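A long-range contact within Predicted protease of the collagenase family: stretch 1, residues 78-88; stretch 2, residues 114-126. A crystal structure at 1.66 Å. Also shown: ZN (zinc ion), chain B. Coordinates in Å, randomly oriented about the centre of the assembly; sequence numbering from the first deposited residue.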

# COMPACT_ATOMS: atom_id res chain seq x y z
N LEU A 78 -22.81 -7.11 23.50
CA LEU A 78 -21.71 -7.32 22.57
C LEU A 78 -20.60 -6.32 22.84
O LEU A 78 -20.85 -5.14 23.08
CB LEU A 78 -22.22 -7.17 21.14
CG LEU A 78 -23.16 -8.28 20.66
CD1 LEU A 78 -23.98 -7.85 19.45
CD2 LEU A 78 -22.36 -9.52 20.32
N SER A 79 -19.36 -6.80 22.79
CA SER A 79 -18.22 -5.89 22.69
C SER A 79 -18.23 -5.22 21.32
O SER A 79 -18.82 -5.73 20.36
CB SER A 79 -16.90 -6.64 22.92
OG SER A 79 -16.88 -7.22 24.21
N VAL A 80 -17.59 -4.06 21.24
CA VAL A 80 -17.63 -3.22 20.05
C VAL A 80 -16.23 -2.75 19.70
O VAL A 80 -15.55 -2.13 20.52
CB VAL A 80 -18.55 -2.01 20.23
CG1 VAL A 80 -18.51 -1.11 19.01
CG2 VAL A 80 -19.98 -2.47 20.53
N GLN A 81 -15.82 -2.99 18.46
CA GLN A 81 -14.60 -2.40 17.94
C GLN A 81 -14.92 -1.53 16.73
O GLN A 81 -15.76 -1.87 15.90
CB GLN A 81 -13.58 -3.47 17.58
CG GLN A 81 -13.07 -4.22 18.79
CD GLN A 81 -12.13 -5.37 18.47
OE1 GLN A 81 -12.04 -5.83 17.34
NE2 GLN A 81 -11.45 -5.86 19.50
N ALA A 82 -14.28 -0.37 16.70
CA ALA A 82 -14.35 0.53 15.56
C ALA A 82 -13.35 0.07 14.51
O ALA A 82 -12.18 -0.17 14.81
CB ALA A 82 -14.01 1.96 16.00
N LEU A 83 -13.81 -0.01 13.26
CA LEU A 83 -12.95 -0.28 12.12
C LEU A 83 -12.55 1.05 11.49
O LEU A 83 -13.39 1.75 10.92
CB LEU A 83 -13.66 -1.19 11.11
CG LEU A 83 -12.88 -1.59 9.85
CD1 LEU A 83 -11.67 -2.47 10.21
CD2 LEU A 83 -13.80 -2.34 8.92
N MET A 84 -11.27 1.37 11.62
CA MET A 84 -10.69 2.63 11.13
C MET A 84 -9.35 2.27 10.50
O MET A 84 -8.29 2.73 10.90
CB MET A 84 -10.51 3.64 12.27
CG MET A 84 -10.21 5.04 11.76
SD MET A 84 -10.14 6.22 13.10
CE MET A 84 -8.73 5.58 13.94
N ASP A 85 -9.39 1.40 9.48
CA ASP A 85 -8.19 0.74 9.00
C ASP A 85 -7.69 1.31 7.68
O ASP A 85 -7.09 0.58 6.90
CB ASP A 85 -8.39 -0.77 8.90
CG ASP A 85 -9.40 -1.19 7.84
OD1 ASP A 85 -10.16 -0.37 7.33
OD2 ASP A 85 -9.42 -2.39 7.53
N PHE A 86 -7.87 2.60 7.47
CA PHE A 86 -7.26 3.26 6.32
C PHE A 86 -5.79 2.92 6.19
O PHE A 86 -5.05 2.81 7.18
CB PHE A 86 -7.44 4.79 6.40
CG PHE A 86 -6.81 5.43 7.60
CD1 PHE A 86 -5.46 5.77 7.59
CD2 PHE A 86 -7.57 5.74 8.72
CE1 PHE A 86 -4.89 6.39 8.65
CE2 PHE A 86 -7.01 6.38 9.80
CZ PHE A 86 -5.66 6.70 9.78
N THR A 87 -5.34 2.77 4.94
CA THR A 87 -3.94 2.51 4.65
C THR A 87 -3.20 3.75 4.21
O THR A 87 -1.98 3.69 3.99
CB THR A 87 -3.82 1.40 3.59
OG1 THR A 87 -4.63 1.70 2.45
CG2 THR A 87 -4.25 0.07 4.22
N CYS A 88 -3.90 4.87 4.07
CA CYS A 88 -3.32 6.15 3.69
C CYS A 88 -4.19 7.26 4.23
O CYS A 88 -5.42 7.19 4.13
CB CYS A 88 -3.18 6.29 2.17
SG CYS A 88 -2.18 7.73 1.70
N GLU A 114 -17.30 5.18 23.03
CA GLU A 114 -16.89 4.24 24.07
C GLU A 114 -16.74 2.82 23.51
O GLU A 114 -17.23 1.85 24.09
CB GLU A 114 -17.86 4.25 25.24
CG GLU A 114 -17.91 5.58 25.97
CD GLU A 114 -18.88 5.56 27.12
OE1 GLU A 114 -18.67 4.78 28.06
OE2 GLU A 114 -19.86 6.33 27.06
N VAL A 115 -16.01 2.71 22.40
CA VAL A 115 -15.69 1.39 21.88
C VAL A 115 -14.68 0.71 22.80
O VAL A 115 -13.97 1.34 23.60
CB VAL A 115 -15.19 1.43 20.43
CG1 VAL A 115 -16.22 2.08 19.52
CG2 VAL A 115 -13.83 2.14 20.31
N ASP A 116 -14.64 -0.62 22.70
CA ASP A 116 -13.71 -1.44 23.45
C ASP A 116 -12.35 -1.57 22.77
O ASP A 116 -11.35 -1.86 23.44
CB ASP A 116 -14.31 -2.83 23.64
CG ASP A 116 -15.63 -2.79 24.40
OD1 ASP A 116 -15.60 -2.43 25.59
OD2 ASP A 116 -16.69 -3.10 23.80
N GLY A 117 -12.31 -1.40 21.45
CA GLY A 117 -11.07 -1.52 20.71
C GLY A 117 -11.21 -0.86 19.36
O GLY A 117 -12.29 -0.42 18.95
N VAL A 118 -10.08 -0.81 18.65
CA VAL A 118 -10.00 -0.16 17.35
C VAL A 118 -9.16 -1.03 16.43
O VAL A 118 -8.09 -1.51 16.83
CB VAL A 118 -9.39 1.26 17.42
CG1 VAL A 118 -9.65 1.98 16.11
CG2 VAL A 118 -9.96 2.06 18.57
N VAL A 119 -9.66 -1.25 15.22
CA VAL A 119 -9.00 -2.04 14.19
C VAL A 119 -8.40 -1.06 13.20
O VAL A 119 -9.12 -0.34 12.50
CB VAL A 119 -9.98 -3.00 13.50
CG1 VAL A 119 -9.24 -3.87 12.49
CG2 VAL A 119 -10.74 -3.88 14.53
N VAL A 120 -7.06 -1.03 13.14
CA VAL A 120 -6.34 -0.04 12.36
C VAL A 120 -5.27 -0.74 11.53
O VAL A 120 -4.85 -1.85 11.83
CB VAL A 120 -5.69 1.03 13.26
CG1 VAL A 120 -6.76 1.74 14.07
CG2 VAL A 120 -4.62 0.43 14.17
N ALA A 121 -4.79 -0.05 10.51
CA ALA A 121 -3.65 -0.49 9.73
C ALA A 121 -2.41 0.37 9.90
O ALA A 121 -1.29 -0.15 9.87
CB ALA A 121 -4.01 -0.53 8.26
N ASP A 122 -2.57 1.67 10.05
CA ASP A 122 -1.45 2.59 10.00
C ASP A 122 -0.57 2.39 11.23
O ASP A 122 -1.07 2.51 12.35
CB ASP A 122 -2.02 4.00 9.92
CG ASP A 122 -0.96 5.10 9.69
OD1 ASP A 122 0.23 4.89 9.91
OD2 ASP A 122 -1.37 6.21 9.29
N PRO A 123 0.71 2.07 11.06
CA PRO A 123 1.60 1.88 12.21
C PRO A 123 1.65 3.07 13.16
O PRO A 123 1.86 2.91 14.38
CB PRO A 123 2.97 1.68 11.54
CG PRO A 123 2.73 1.33 10.17
CD PRO A 123 1.39 1.84 9.77
N TYR A 124 1.49 4.27 12.63
CA TYR A 124 1.53 5.43 13.52
C TYR A 124 0.32 5.44 14.44
O TYR A 124 0.44 5.79 15.62
CB TYR A 124 1.60 6.69 12.66
CG TYR A 124 1.66 7.99 13.39
CD1 TYR A 124 2.54 8.20 14.44
CD2 TYR A 124 0.86 9.05 12.99
CE1 TYR A 124 2.61 9.44 15.07
CE2 TYR A 124 0.92 10.28 13.63
CZ TYR A 124 1.79 10.46 14.66
OH TYR A 124 1.84 11.68 15.28
N LEU A 125 -0.86 5.05 13.92
CA LEU A 125 -2.04 4.96 14.77
C LEU A 125 -1.89 3.88 15.82
O LEU A 125 -2.36 4.04 16.95
CB LEU A 125 -3.29 4.68 13.93
CG LEU A 125 -4.09 5.90 13.57
CD1 LEU A 125 -3.22 6.86 12.75
CD2 LEU A 125 -5.31 5.43 12.83
N VAL A 126 -1.30 2.74 15.45
CA VAL A 126 -1.03 1.68 16.43
C VAL A 126 -0.26 2.27 17.60
O VAL A 126 -0.59 2.05 18.77
CB VAL A 126 -0.25 0.52 15.78
CG1 VAL A 126 0.19 -0.50 16.83
CG2 VAL A 126 -1.09 -0.18 14.71
ZN ZN B . -3.30 8.41 -0.16
O HOH W 1 -5.48 2.70 9.88

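Two neighbouring parallel strands, one through Gln81, Ala82 and Leu83 and the other through Gly117, Val118 and Val119, form the middle of this contact, which buries 782 Å² in all, and their apolar side chains divide between the two faces of the sheet. On one face Ala82 and Val118 lie side by side (CB of Ala82 to CG1 of Val118, 4.4 Å), and the short alanine also meets Val115 (Ala82 CB to Val115 CG1, 4.2 Å). On the other, Leu83 brings CD1 to 3.6 Å from CG1 of Val119, the residue most covered by the opposing stretch. Gln81 shares that face; an ideal CB on Gly117 would lie 3.2 Å from Gln81 NE2, a tight fit that suits glycine.

Beyond the strands, Met84 and Phe86 reach the helix that begins at Pro123. Leu125 CD2 sits 3.6 Å from Met84 CE and 3.3 Å from Phe86 CZ, so one methyl group touches both side chains. The ring edge of Phe86 faces Asp122, with CE1 3.6 Å from OD2. Asp122 also caps the helix, its OD1 accepting from Tyr124 N at 3.1 Å.

The backbone ladder alternates between strands: Ala82 N donates to Gly117 O (3.0 Å), Val119 N to Ala82 O (2.8 Å) and Met84 N to Val119 O (2.9 Å). Where direct pairing ends, a water accepts from Ala121 N (2.9 Å) and donates to Met84 O (3.0 Å) and Phe86 O (2.7 Å), bridging the separating chains. Ala121 keeps its CB close to Asp85 O, at 3.5 Å.

At the partly exposed edge, Asp116 grips Val80 twice: its OD2 accepts from Val80 N (2.9 Å), while its own N donates to Val80 O (2.8 Å). The carboxylate thus serves a backbone amide at the start of the ladder. Gly117 N adds a weak bond to Val80 O at 3.4 Å.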